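Hydrazine synthase gamma subunit (Candidatus Kuenenia stuttgartiensis, PDB 5C2V) catalyses the first half-reaction of hydrazine synthesis, the three-electron reduction of nitric oxide to hydroxylamine, and carries two c-type hemes. Local coordinates at residues A53-Q58 with F134-F139; Q49-A54 with S62-H67; E22-P27 with F139-L144. One frame throughout, in Å; residues are numbered along the deposited sequence.

Interaction 1: A53-Q58 with F134-F139. With HEC (heme c), chain V.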
loop_
_atom_site.group_PDB
_atom_site.type_symbol
_atom_site.label_atom_id
_atom_site.label_comp_id
_atom_site.label_asym_id
_atom_site.label_seq_id
_atom_site.Cartn_x
_atom_site.Cartn_y
_atom_site.Cartn_z
ATOM N N ALA C 53 -27.239 34.202 -6.550
ATOM C CA ALA C 53 -26.630 33.103 -5.804
ATOM C C ALA C 53 -25.132 33.302 -5.556
ATOM O O ALA C 53 -24.510 32.511 -4.850
ATOM C CB ALA C 53 -26.863 31.787 -6.529
ATOM N N ALA C 54 -24.558 34.361 -6.117
ATOM C CA ALA C 54 -23.110 34.550 -6.054
ATOM C C ALA C 54 -22.667 35.069 -4.691
ATOM O O ALA C 54 -21.520 34.877 -4.286
ATOM C CB ALA C 54 -22.647 35.493 -7.152
ATOM N N TRP C 55 -23.584 35.725 -3.990
ATOM C CA TRP C 55 -23.295 36.275 -2.672
ATOM C C TRP C 55 -23.184 35.171 -1.626
ATOM O O TRP C 55 -22.577 35.364 -0.571
ATOM C CB TRP C 55 -24.377 37.271 -2.256
ATOM C CG TRP C 55 -25.627 36.601 -1.782
ATOM C CD1 TRP C 55 -26.676 36.192 -2.546
ATOM C CD2 TRP C 55 -25.951 36.251 -0.432
ATOM N NE1 TRP C 55 -27.640 35.610 -1.757
ATOM C CE2 TRP C 55 -27.217 35.634 -0.452
ATOM C CE3 TRP C 55 -25.293 36.399 0.793
ATOM C CZ2 TRP C 55 -27.840 35.167 0.702
ATOM C CZ3 TRP C 55 -25.911 35.935 1.938
ATOM C CH2 TRP C 55 -27.172 35.327 1.885
ATOM N N SER C 56 -23.774 34.015 -1.921
ATOM C CA SER C 56 -23.787 32.909 -0.971
ATOM C C SER C 56 -22.403 32.289 -0.872
ATOM O O SER C 56 -21.481 32.712 -1.568
ATOM C CB SER C 56 -24.816 31.855 -1.380
ATOM O OG SER C 56 -24.485 31.281 -2.630
ATOM N N LEU C 57 -22.260 31.291 -0.005
ATOM C CA LEU C 57 -20.953 30.708 0.262
ATOM C C LEU C 57 -20.296 30.171 -1.008
ATOM O O LEU C 57 -19.365 30.775 -1.539
ATOM C CB LEU C 57 -21.079 29.586 1.296
ATOM C CG LEU C 57 -19.785 29.032 1.894
ATOM C CD1 LEU C 57 -19.104 30.086 2.753
ATOM C CD2 LEU C 57 -20.055 27.770 2.700
ATOM N N GLN C 58 -20.781 29.030 -1.484
ATOM C CA GLN C 58 -20.276 28.434 -2.718
ATOM C C GLN C 58 -21.178 28.626 -3.945
ATOM O O GLN C 58 -20.861 28.133 -5.028
ATOM C CB GLN C 58 -19.986 26.956 -2.473
ATOM C CG GLN C 58 -18.780 26.783 -1.558
ATOM C CD GLN C 58 -18.708 25.431 -0.887
ATOM O OE1 GLN C 58 -19.594 24.593 -1.045
ATOM N NE2 GLN C 58 -17.648 25.217 -0.116
ATOM N N PHE C 134 -28.418 30.540 4.745
ATOM C CA PHE C 134 -27.425 30.484 3.677
ATOM C C PHE C 134 -26.033 30.146 4.201
ATOM O O PHE C 134 -25.210 29.592 3.471
ATOM C CB PHE C 134 -27.378 31.817 2.925
ATOM C CG PHE C 134 -28.556 32.055 2.025
ATOM C CD1 PHE C 134 -29.713 32.646 2.509
ATOM C CD2 PHE C 134 -28.501 31.701 0.686
ATOM C CE1 PHE C 134 -30.795 32.870 1.677
ATOM C CE2 PHE C 134 -29.580 31.923 -0.150
ATOM C CZ PHE C 134 -30.728 32.508 0.345
ATOM N N ARG C 135 -25.785 30.487 5.463
ATOM C CA ARG C 135 -24.479 30.307 6.097
ATOM C C ARG C 135 -23.390 31.032 5.311
ATOM O O ARG C 135 -22.311 30.488 5.071
ATOM C CB ARG C 135 -24.138 28.823 6.240
ATOM C CG ARG C 135 -25.276 27.978 6.788
ATOM C CD ARG C 135 -25.746 28.468 8.150
ATOM N NE ARG C 135 -26.785 27.603 8.705
ATOM C CZ ARG C 135 -27.217 27.659 9.961
ATOM N NH1 ARG C 135 -26.700 28.543 10.804
ATOM N NH2 ARG C 135 -28.165 26.829 10.375
ATOM N N SER C 136 -23.687 32.266 4.912
ATOM C CA SER C 136 -22.744 33.092 4.166
ATOM C C SER C 136 -22.575 34.454 4.838
ATOM O O SER C 136 -23.086 34.679 5.935
ATOM C CB SER C 136 -23.208 33.266 2.718
ATOM O OG SER C 136 -22.237 33.956 1.949
ATOM N N GLU C 137 -21.848 35.351 4.180
ATOM C CA GLU C 137 -21.586 36.681 4.723
ATOM C C GLU C 137 -22.867 37.498 4.872
ATOM O O GLU C 137 -23.747 37.454 4.011
ATOM C CB GLU C 137 -20.591 37.430 3.836
ATOM C CG GLU C 137 -20.062 38.717 4.445
ATOM C CD GLU C 137 -18.973 39.353 3.605
ATOM O OE1 GLU C 137 -19.205 39.578 2.398
ATOM O OE2 GLU C 137 -17.881 39.621 4.150
ATOM N N ASN C 138 -22.962 38.244 5.968
ATOM C CA ASN C 138 -24.129 39.075 6.240
ATOM C C ASN C 138 -24.275 40.224 5.248
ATOM O O ASN C 138 -23.302 40.653 4.629
ATOM C CB ASN C 138 -24.066 39.635 7.661
ATOM C CG ASN C 138 -24.287 38.575 8.720
ATOM O OD1 ASN C 138 -24.989 37.590 8.490
ATOM N ND2 ASN C 138 -23.693 38.775 9.890
ATOM N N PHE C 139 -25.501 40.718 5.110
ATOM C CA PHE C 139 -25.791 41.824 4.206
ATOM C C PHE C 139 -25.323 43.160 4.771
ATOM O O PHE C 139 -25.288 43.355 5.986
ATOM C CB PHE C 139 -27.291 41.895 3.913
ATOM C CG PHE C 139 -27.828 40.697 3.186
ATOM C CD1 PHE C 139 -27.092 40.089 2.183
ATOM C CD2 PHE C 139 -29.070 40.179 3.509
ATOM C CE1 PHE C 139 -27.590 38.987 1.512
ATOM C CE2 PHE C 139 -29.572 39.076 2.844
ATOM C CZ PHE C 139 -28.830 38.479 1.845
HETATM FE FE HEC V . -37.599 32.985 3.331
HETATM C CHA HEC V . -40.315 33.090 5.434
HETATM C CHB HEC V . -37.950 36.322 2.726
HETATM C CHC HEC V . -34.728 32.940 1.417
HETATM C CHD HEC V . -37.657 29.559 3.280
HETATM N NA HEC V . -38.882 34.451 3.999
HETATM C C1A HEC V . -39.986 34.272 4.807
HETATM C C2A HEC V . -40.719 35.527 4.859
HETATM C C3A HEC V . -40.053 36.418 4.108
HETATM C C4A HEC V . -38.890 35.755 3.554
HETATM C CMA HEC V . -40.418 37.898 3.847
HETATM C CAA HEC V . -42.021 35.769 5.663
HETATM C CBA HEC V . -43.194 36.124 4.750
HETATM C CGA HEC V . -44.429 36.394 5.570
HETATM O O1A HEC V . -44.386 36.194 6.811
HETATM O O2A HEC V . -45.460 36.809 4.978
HETATM N NB HEC V . -36.591 34.357 2.157
HETATM C C1B HEC V . -36.792 35.717 2.283
HETATM C C2B HEC V . -35.576 36.392 1.877
HETATM C C3B HEC V . -34.687 35.461 1.508
HETATM C C4B HEC V . -35.307 34.162 1.680
HETATM C CMB HEC V . -35.380 37.924 1.861
HETATM C CAB HEC V . -33.245 35.692 0.997
HETATM C CBB HEC V . -32.333 36.201 2.135
HETATM N NC HEC V . -36.419 31.519 2.483
HETATM C C1C HEC V . -35.258 31.716 1.763
HETATM C C2C HEC V . -34.630 30.426 1.559
HETATM C C3C HEC V . -35.504 29.489 1.950
HETATM C C4C HEC V . -36.605 30.158 2.621
HETATM C CMC HEC V . -33.406 30.199 0.642
HETATM C CAC HEC V . -35.313 27.957 1.854
HETATM C CBC HEC V . -34.175 27.499 2.793
HETATM N ND HEC V . -38.848 31.544 4.168
HETATM C C1D HEC V . -38.555 30.180 4.127
HETATM C C2D HEC V . -39.351 29.508 5.129
HETATM C C3D HEC V . -40.182 30.610 5.800
HETATM C C4D HEC V . -39.803 31.840 5.140
HETATM C CMD HEC V . -39.363 27.999 5.454
HETATM C CAD HEC V . -41.199 30.444 6.947
HETATM C CBD HEC V . -40.437 30.403 8.268
HETATM C CGD HEC V . -41.408 30.262 9.409
HETATM O O1D HEC V . -40.958 30.217 10.584
HETATM O O2D HEC V . -42.634 30.194 9.142
HETATM O O HOH W 1 -20.933 37.452 0.420
HETATM O O HOH W 2 -24.740 29.438 0.804
HETATM O O HOH W 3 -36.606 33.048 5.176
#
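CG of Trp55 lies between its own backbone N and carbonyl carbon (chi1 78°), from where the indole reaches both Phe134 and Phe139; CG of Phe139 lies anti to its carbonyl carbon (chi1 -64°), on the course that leads its ring to the indole. With Phe134 the two rings form an aromatic cluster beside heme c, probably the active-site heme. Phe139 brings its edge to one face of the indole, CE1 resting 3.5 Å from Trp55 CZ3. Phe134 meets the same six-membered ring differently: Trp55 CZ2 stands over the centre of the phenyl ring, 3.5 Å from Phe134 CG, with the two planes inclined at 52°. A broad indole suits this place because it can touch both phenylalanines at once, while its rim also meets the carbonyl oxygen of Glu137 near the ring plane. Phe134 carries the cluster on to the cofactor, its CZ lying 3.5 Å from the heme methyl CMC, and it also stacks on Tyr61. Water 2 bridges Leu57 N and Phe134 O, while water 1 donates to Trp55 O. The small side chain of Ser136 reaches that same oxygen directly: OG donates to Trp55 O over 2.9 Å, in the carbonyl plane and on a lone pair.

Interaction 2: Q49-A54 with S62-H67. With HEC (heme c), chain V.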
loop_
_atom_site.group_PDB
_atom_site.type_symbol
_atom_site.label_atom_id
_atom_site.label_comp_id
_atom_site.label_asym_id
_atom_site.label_seq_id
_atom_site.Cartn_x
_atom_site.Cartn_y
_atom_site.Cartn_z
ATOM N N GLN C 49 -30.430 41.185 -5.276
ATOM C CA GLN C 49 -30.004 40.504 -4.055
ATOM C C GLN C 49 -30.901 39.303 -3.766
ATOM O O GLN C 49 -30.471 38.315 -3.172
ATOM C CB GLN C 49 -30.013 41.475 -2.870
ATOM C CG GLN C 49 -29.504 40.882 -1.564
ATOM C CD GLN C 49 -28.047 40.466 -1.636
ATOM O OE1 GLN C 49 -27.146 41.283 -1.446
ATOM N NE2 GLN C 49 -27.808 39.187 -1.909
ATOM N N PHE C 50 -32.152 39.400 -4.204
ATOM C CA PHE C 50 -33.122 38.326 -4.043
ATOM C C PHE C 50 -32.802 37.149 -4.965
ATOM O O PHE C 50 -32.899 35.991 -4.559
ATOM C CB PHE C 50 -34.535 38.854 -4.313
ATOM C CG PHE C 50 -35.616 37.819 -4.171
ATOM C CD1 PHE C 50 -36.140 37.510 -2.925
ATOM C CD2 PHE C 50 -36.124 37.169 -5.284
ATOM C CE1 PHE C 50 -37.138 36.562 -2.791
ATOM C CE2 PHE C 50 -37.121 36.221 -5.157
ATOM C CZ PHE C 50 -37.630 35.917 -3.909
ATOM N N ASN C 51 -32.430 37.446 -6.207
ATOM C CA ASN C 51 -32.173 36.395 -7.191
ATOM C C ASN C 51 -30.715 35.938 -7.309
ATOM O O ASN C 51 -30.429 34.952 -7.988
ATOM C CB ASN C 51 -32.666 36.850 -8.567
ATOM C CG ASN C 51 -34.176 36.942 -8.642
ATOM O OD1 ASN C 51 -34.847 36.009 -9.087
ATOM N ND2 ASN C 51 -34.724 38.070 -8.202
ATOM N N ASP C 52 -29.798 36.640 -6.648
ATOM C CA ASP C 52 -28.370 36.346 -6.785
ATOM C C ASP C 52 -27.923 35.162 -5.930
ATOM O O ASP C 52 -28.218 35.105 -4.739
ATOM C CB ASP C 52 -27.536 37.577 -6.420
ATOM C CG ASP C 52 -26.047 37.309 -6.483
ATOM O OD1 ASP C 52 -25.613 36.597 -7.414
ATOM O OD2 ASP C 52 -25.310 37.802 -5.603
ATOM N N ALA C 53 -27.239 34.202 -6.550
ATOM C CA ALA C 53 -26.630 33.103 -5.804
ATOM C C ALA C 53 -25.132 33.302 -5.556
ATOM O O ALA C 53 -24.510 32.511 -4.850
ATOM C CB ALA C 53 -26.863 31.787 -6.529
ATOM N N ALA C 54 -24.558 34.361 -6.117
ATOM C CA ALA C 54 -23.110 34.550 -6.054
ATOM C C ALA C 54 -22.667 35.069 -4.691
ATOM O O ALA C 54 -21.520 34.877 -4.286
ATOM C CB ALA C 54 -22.647 35.493 -7.152
ATOM N N SER C 62 -30.298 30.625 -3.983
ATOM C CA SER C 62 -30.658 32.000 -3.659
ATOM C C SER C 62 -32.002 32.036 -2.943
ATOM O O SER C 62 -32.576 30.989 -2.643
ATOM C CB SER C 62 -30.710 32.858 -4.926
ATOM O OG SER C 62 -31.749 32.431 -5.789
ATOM N N CYS C 63 -32.493 33.238 -2.660
ATOM C CA CYS C 63 -33.822 33.395 -2.080
ATOM C C CYS C 63 -34.857 32.806 -3.029
ATOM O O CYS C 63 -35.775 32.096 -2.615
ATOM C CB CYS C 63 -34.131 34.868 -1.809
ATOM S SG CYS C 63 -32.934 35.723 -0.762
ATOM N N ALA C 64 -34.672 33.089 -4.315
ATOM C CA ALA C 64 -35.598 32.666 -5.355
ATOM C C ALA C 64 -35.663 31.150 -5.516
ATOM O O ALA C 64 -36.531 30.634 -6.206
ATOM C CB ALA C 64 -35.227 33.316 -6.678
ATOM N N SER C 65 -34.739 30.428 -4.898
ATOM C CA SER C 65 -34.794 28.975 -4.953
ATOM C C SER C 65 -35.946 28.463 -4.087
ATOM O O SER C 65 -36.464 27.366 -4.305
ATOM C CB SER C 65 -33.465 28.369 -4.505
ATOM O OG SER C 65 -32.415 28.770 -5.369
ATOM N N CYS C 66 -36.352 29.284 -3.121
ATOM C CA CYS C 66 -37.429 28.949 -2.189
ATOM C C CYS C 66 -38.726 29.707 -2.500
ATOM O O CYS C 66 -39.771 29.100 -2.738
ATOM C CB CYS C 66 -36.994 29.229 -0.749
ATOM S SG CYS C 66 -35.990 27.912 -0.006
ATOM N N HIS C 67 -38.643 31.036 -2.460
ATOM C CA HIS C 67 -39.784 31.936 -2.653
ATOM C C HIS C 67 -40.069 32.130 -4.129
ATOM O O HIS C 67 -40.885 32.950 -4.532
ATOM C CB HIS C 67 -39.521 33.271 -1.967
ATOM C CG HIS C 67 -39.293 33.139 -0.498
ATOM N ND1 HIS C 67 -40.288 32.789 0.388
ATOM C CD2 HIS C 67 -38.163 33.268 0.245
ATOM C CE1 HIS C 67 -39.793 32.729 1.611
ATOM N NE2 HIS C 67 -38.502 33.015 1.545
HETATM FE FE HEC V . -37.599 32.985 3.331
HETATM C CHA HEC V . -40.315 33.090 5.434
HETATM C CHB HEC V . -37.950 36.322 2.726
HETATM C CHC HEC V . -34.728 32.940 1.417
HETATM C CHD HEC V . -37.657 29.559 3.280
HETATM N NA HEC V . -38.882 34.451 3.999
HETATM C C1A HEC V . -39.986 34.272 4.807
HETATM C C2A HEC V . -40.719 35.527 4.859
HETATM C C3A HEC V . -40.053 36.418 4.108
HETATM C C4A HEC V . -38.890 35.755 3.554
HETATM C CMA HEC V . -40.418 37.898 3.847
HETATM C CAA HEC V . -42.021 35.769 5.663
HETATM C CBA HEC V . -43.194 36.124 4.750
HETATM C CGA HEC V . -44.429 36.394 5.570
HETATM O O1A HEC V . -44.386 36.194 6.811
HETATM O O2A HEC V . -45.460 36.809 4.978
HETATM N NB HEC V . -36.591 34.357 2.157
HETATM C C1B HEC V . -36.792 35.717 2.283
HETATM C C2B HEC V . -35.576 36.392 1.877
HETATM C C3B HEC V . -34.687 35.461 1.508
HETATM C C4B HEC V . -35.307 34.162 1.680
HETATM C CMB HEC V . -35.380 37.924 1.861
HETATM C CAB HEC V . -33.245 35.692 0.997
HETATM C CBB HEC V . -32.333 36.201 2.135
HETATM N NC HEC V . -36.419 31.519 2.483
HETATM C C1C HEC V . -35.258 31.716 1.763
HETATM C C2C HEC V . -34.630 30.426 1.559
HETATM C C3C HEC V . -35.504 29.489 1.950
HETATM C C4C HEC V . -36.605 30.158 2.621
HETATM C CMC HEC V . -33.406 30.199 0.642
HETATM C CAC HEC V . -35.313 27.957 1.854
HETATM C CBC HEC V . -34.175 27.499 2.793
HETATM N ND HEC V . -38.848 31.544 4.168
HETATM C C1D HEC V . -38.555 30.180 4.127
HETATM C C2D HEC V . -39.351 29.508 5.129
HETATM C C3D HEC V . -40.182 30.610 5.800
HETATM C C4D HEC V . -39.803 31.840 5.140
HETATM C CMD HEC V . -39.363 27.999 5.454
HETATM C CAD HEC V . -41.199 30.444 6.947
HETATM C CBD HEC V . -40.437 30.403 8.268
HETATM C CGD HEC V . -41.408 30.262 9.409
HETATM O O1D HEC V . -40.958 30.217 10.584
HETATM O O2D HEC V . -42.634 30.194 9.142
HETATM O O HOH W 4 -30.441 35.253 -2.754
HETATM O O HOH W 3 -36.606 33.048 5.176
#
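Phe50, near the end of helix 43-51, lays its ring against Cys63 and Ala64 of the heme-binding CXXCH motif, Cys63 to His67, the signature of c-type cytochromes. This is the tightly packed part. With CG anti to the backbone N (chi1 180°), the phenyl offers one face to Cys63, whose CB makes a CH-pi contact 3.9 Å from the ring centroid of Phe50. Over the same face comes the backbone of Ala64, whose N gives Phe50 O a weak, bent hydrogen bond of 3.4 Å; the small methyl of that alanine lets the loop lie close, its CB 3.8 Å from Phe50 CE2. His67 meets the ring at its edge, CB being 3.8 Å from Phe50 CZ, and the two side chains cross at about a right angle.

The other side, toward Ser62, is looser, with one water in it, though still buried. Ser62 CB lies 3.4 Å from Asp52 O. Water 4 accepts from Cys63 N and lies between the end of helix 43-51 and the heme-binding loop, within hydrogen-bonding distance of Gln49 O and Asp52 O. Asp52 closes an Asx turn, its OD1 accepting from Ala54 N, and also meets His276 of the beta subunit; Ser62 OG bonds to Asn255 of that subunit.

On the heme side, Cys63 SG is joined to CAB and Cys66 SG to CAC of the porphyrin, and Cys126 supplies a further covalent link. His67 NE2 binds the iron at 2.0 Å, while its ND1 is hydrogen-bonded to Lys92 O, which fixes the rotation of the imidazole. Water 3 also coordinates HEC FE, at 2.1 Å. A water thus occupies the remaining axial position, which suggests a site where a ligand could exchange, consistent with nitric oxide being reduced at this heme.

Interaction 3: E22-P27 with F139-L144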
loop_
_atom_site.group_PDB
_atom_site.type_symbol
_atom_site.label_atom_id
_atom_site.label_comp_id
_atom_site.label_asym_id
_atom_site.label_seq_id
_atom_site.Cartn_x
_atom_site.Cartn_y
_atom_site.Cartn_z
ATOM N N GLU C 22 -19.853 47.334 4.073
ATOM C CA GLU C 22 -19.609 46.704 5.367
ATOM C C GLU C 22 -20.803 45.875 5.832
ATOM O O GLU C 22 -21.881 46.416 6.080
ATOM C CB GLU C 22 -19.268 47.762 6.420
ATOM C CG GLU C 22 -19.006 47.199 7.810
ATOM C CD GLU C 22 -17.748 46.353 7.873
ATOM O OE1 GLU C 22 -17.859 45.133 8.121
ATOM O OE2 GLU C 22 -16.645 46.908 7.679
ATOM N N PRO C 23 -20.611 44.553 5.944
ATOM C CA PRO C 23 -21.629 43.605 6.411
ATOM C C PRO C 23 -22.107 43.906 7.826
ATOM O O PRO C 23 -21.308 44.276 8.686
ATOM C CB PRO C 23 -20.902 42.256 6.365
ATOM C CG PRO C 23 -19.815 42.444 5.375
ATOM C CD PRO C 23 -19.378 43.868 5.525
ATOM N N LEU C 24 -23.405 43.742 8.056
ATOM C CA LEU C 24 -23.988 43.944 9.374
ATOM C C LEU C 24 -23.631 42.810 10.325
ATOM O O LEU C 24 -23.453 41.669 9.904
ATOM C CB LEU C 24 -25.511 44.059 9.268
ATOM C CG LEU C 24 -26.089 45.320 8.630
ATOM C CD1 LEU C 24 -27.543 45.097 8.247
ATOM C CD2 LEU C 24 -25.963 46.489 9.591
ATOM N N THR C 25 -23.510 43.131 11.608
ATOM C CA THR C 25 -23.450 42.101 12.637
ATOM C C THR C 25 -24.871 41.629 12.928
ATOM O O THR C 25 -25.831 42.353 12.666
ATOM C CB THR C 25 -22.790 42.607 13.931
ATOM O OG1 THR C 25 -23.685 43.491 14.617
ATOM C CG2 THR C 25 -21.491 43.334 13.621
ATOM N N VAL C 26 -25.007 40.414 13.446
ATOM C CA VAL C 26 -26.316 39.898 13.839
ATOM C C VAL C 26 -27.016 40.787 14.884
ATOM O O VAL C 26 -28.224 41.019 14.777
ATOM C CB VAL C 26 -26.215 38.450 14.376
ATOM C CG1 VAL C 26 -27.585 37.932 14.789
ATOM C CG2 VAL C 26 -25.600 37.542 13.326
ATOM N N PRO C 27 -26.275 41.293 15.896
ATOM C CA PRO C 27 -26.944 42.256 16.781
ATOM C C PRO C 27 -27.432 43.504 16.048
ATOM O O PRO C 27 -28.471 44.053 16.414
ATOM C CB PRO C 27 -25.852 42.617 17.792
ATOM C CG PRO C 27 -24.982 41.422 17.834
ATOM C CD PRO C 27 -24.952 40.907 16.426
ATOM N N PHE C 139 -25.501 40.718 5.110
ATOM C CA PHE C 139 -25.791 41.824 4.206
ATOM C C PHE C 139 -25.323 43.160 4.771
ATOM O O PHE C 139 -25.288 43.355 5.986
ATOM C CB PHE C 139 -27.291 41.895 3.913
ATOM C CG PHE C 139 -27.828 40.697 3.186
ATOM C CD1 PHE C 139 -27.092 40.089 2.183
ATOM C CD2 PHE C 139 -29.070 40.179 3.509
ATOM C CE1 PHE C 139 -27.590 38.987 1.512
ATOM C CE2 PHE C 139 -29.572 39.076 2.844
ATOM C CZ PHE C 139 -28.830 38.479 1.845
ATOM N N SER C 140 -24.962 44.074 3.878
ATOM C CA SER C 140 -24.709 45.456 4.259
ATOM C C SER C 140 -26.054 46.119 4.556
ATOM O O SER C 140 -27.092 45.611 4.130
ATOM C CB SER C 140 -23.959 46.197 3.146
ATOM O OG SER C 140 -24.745 46.284 1.971
ATOM N N PRO C 141 -26.048 47.238 5.300
ATOM C CA PRO C 141 -27.309 47.932 5.593
ATOM C C PRO C 141 -28.090 48.291 4.328
ATOM O O PRO C 141 -29.308 48.093 4.265
ATOM C CB PRO C 141 -26.852 49.200 6.319
ATOM C CG PRO C 141 -25.546 48.838 6.925
ATOM C CD PRO C 141 -24.900 47.870 5.978
ATOM N N MET C 142 -27.375 48.796 3.329
ATOM C CA MET C 142 -27.985 49.248 2.084
ATOM C C MET C 142 -28.654 48.105 1.325
ATOM O O MET C 142 -29.802 48.223 0.899
ATOM C CB MET C 142 -26.937 49.919 1.196
ATOM C CG MET C 142 -27.517 50.812 0.114
ATOM S SD MET C 142 -28.406 52.221 0.804
ATOM C CE MET C 142 -28.904 53.075 -0.690
ATOM N N ARG C 143 -27.930 47.001 1.158
ATOM C CA ARG C 143 -28.450 45.853 0.422
ATOM C C ARG C 143 -29.642 45.224 1.138
ATOM O O ARG C 143 -30.600 44.782 0.497
ATOM C CB ARG C 143 -27.347 44.813 0.201
ATOM C CG ARG C 143 -26.361 45.202 -0.893
ATOM C CD ARG C 143 -25.392 44.078 -1.239
ATOM N NE ARG C 143 -24.224 44.055 -0.362
ATOM C CZ ARG C 143 -23.956 43.085 0.504
ATOM N NH1 ARG C 143 -24.769 42.042 0.612
ATOM N NH2 ARG C 143 -22.867 43.152 1.259
ATOM N N LEU C 144 -29.587 45.194 2.465
ATOM C CA LEU C 144 -30.702 44.685 3.253
ATOM C C LEU C 144 -31.933 45.564 3.062
ATOM O O LEU C 144 -33.024 45.062 2.789
ATOM C CB LEU C 144 -30.335 44.606 4.736
ATOM C CG LEU C 144 -31.443 44.084 5.655
ATOM C CD1 LEU C 144 -31.973 42.748 5.155
ATOM C CD2 LEU C 144 -30.949 43.964 7.089
#
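Leu24 N donates to Phe139 O over 2.8 Å, a nearly straight bond (166° at the hydrogen) that ties the loop leading into helix 26-30 to the residue just before the N-cap of helix 141-152. The N-H comes in from above the carbonyl plane, 37° out of it. Two residues before Leu24, Glu22 O lies 3.5 Å from Ser140 CA in a C-H...O contact, and it also touches Pro141 CD.

Leu24 is the main apolar link. Its CG lies anti to its own carbonyl carbon (chi1 -71°), which places it 3.4 Å from Phe139 O. The two methyls have separate partners: CD2 meets Pro141 CG at 3.6 Å, whereas CD1 meets Leu144 CD2 at 3.8 Å. A branched side chain suits the spot, since one residue spans the first turn of the helix from Pro141 to Leu144.

That turn is a capped helix start. Ser140 is the N-cap, and its OG accepts a weak bond from Arg143 N; Pro141 follows in the first turn, where a missing N-H costs no helical bond. Thr25 likewise occupies the N-cap of helix 26-30. Arg143 fastens its guanidinium elsewhere, to the carbonyls of Gly19 and Arg20 and to Gln49 OE1.

The carboxylate of Glu22 is bound by the alpha subunit, where OE2 pairs with Lys162 and accepts from the backbone N atoms of Ile136 and Glu137 of that chain. So many donors around one oxygen would favour the ionised carboxylate. One short loop thus joins the start of helix 141-152 by a backbone bond and leucine packing, and the neighbouring subunit through a salt bridge and backbone hydrogen bonds.

All three contacts lie on the same side of the chain's centre, around the heme that appears to be in the active site. Interactions 1 and 2 have centres about 10 Å apart, share Ala53 and Ala54, and both touch that heme. Interaction 3, about 12 Å from interaction 1 and about 17 Å from interaction 2, shares Phe139 with the former. The segments follow in the order 22-27, 49-58, 62-67, 134-144, so interaction 3 closes a loop enclosing the other two. Gln49 of helix 43-51 meets Arg143 of helix 141-152 and touches Phe139, which Leu24, just before helix 26-30, also bonds. Sequence-distant segments thus meet around one heme, bordered by the alpha and beta subunits.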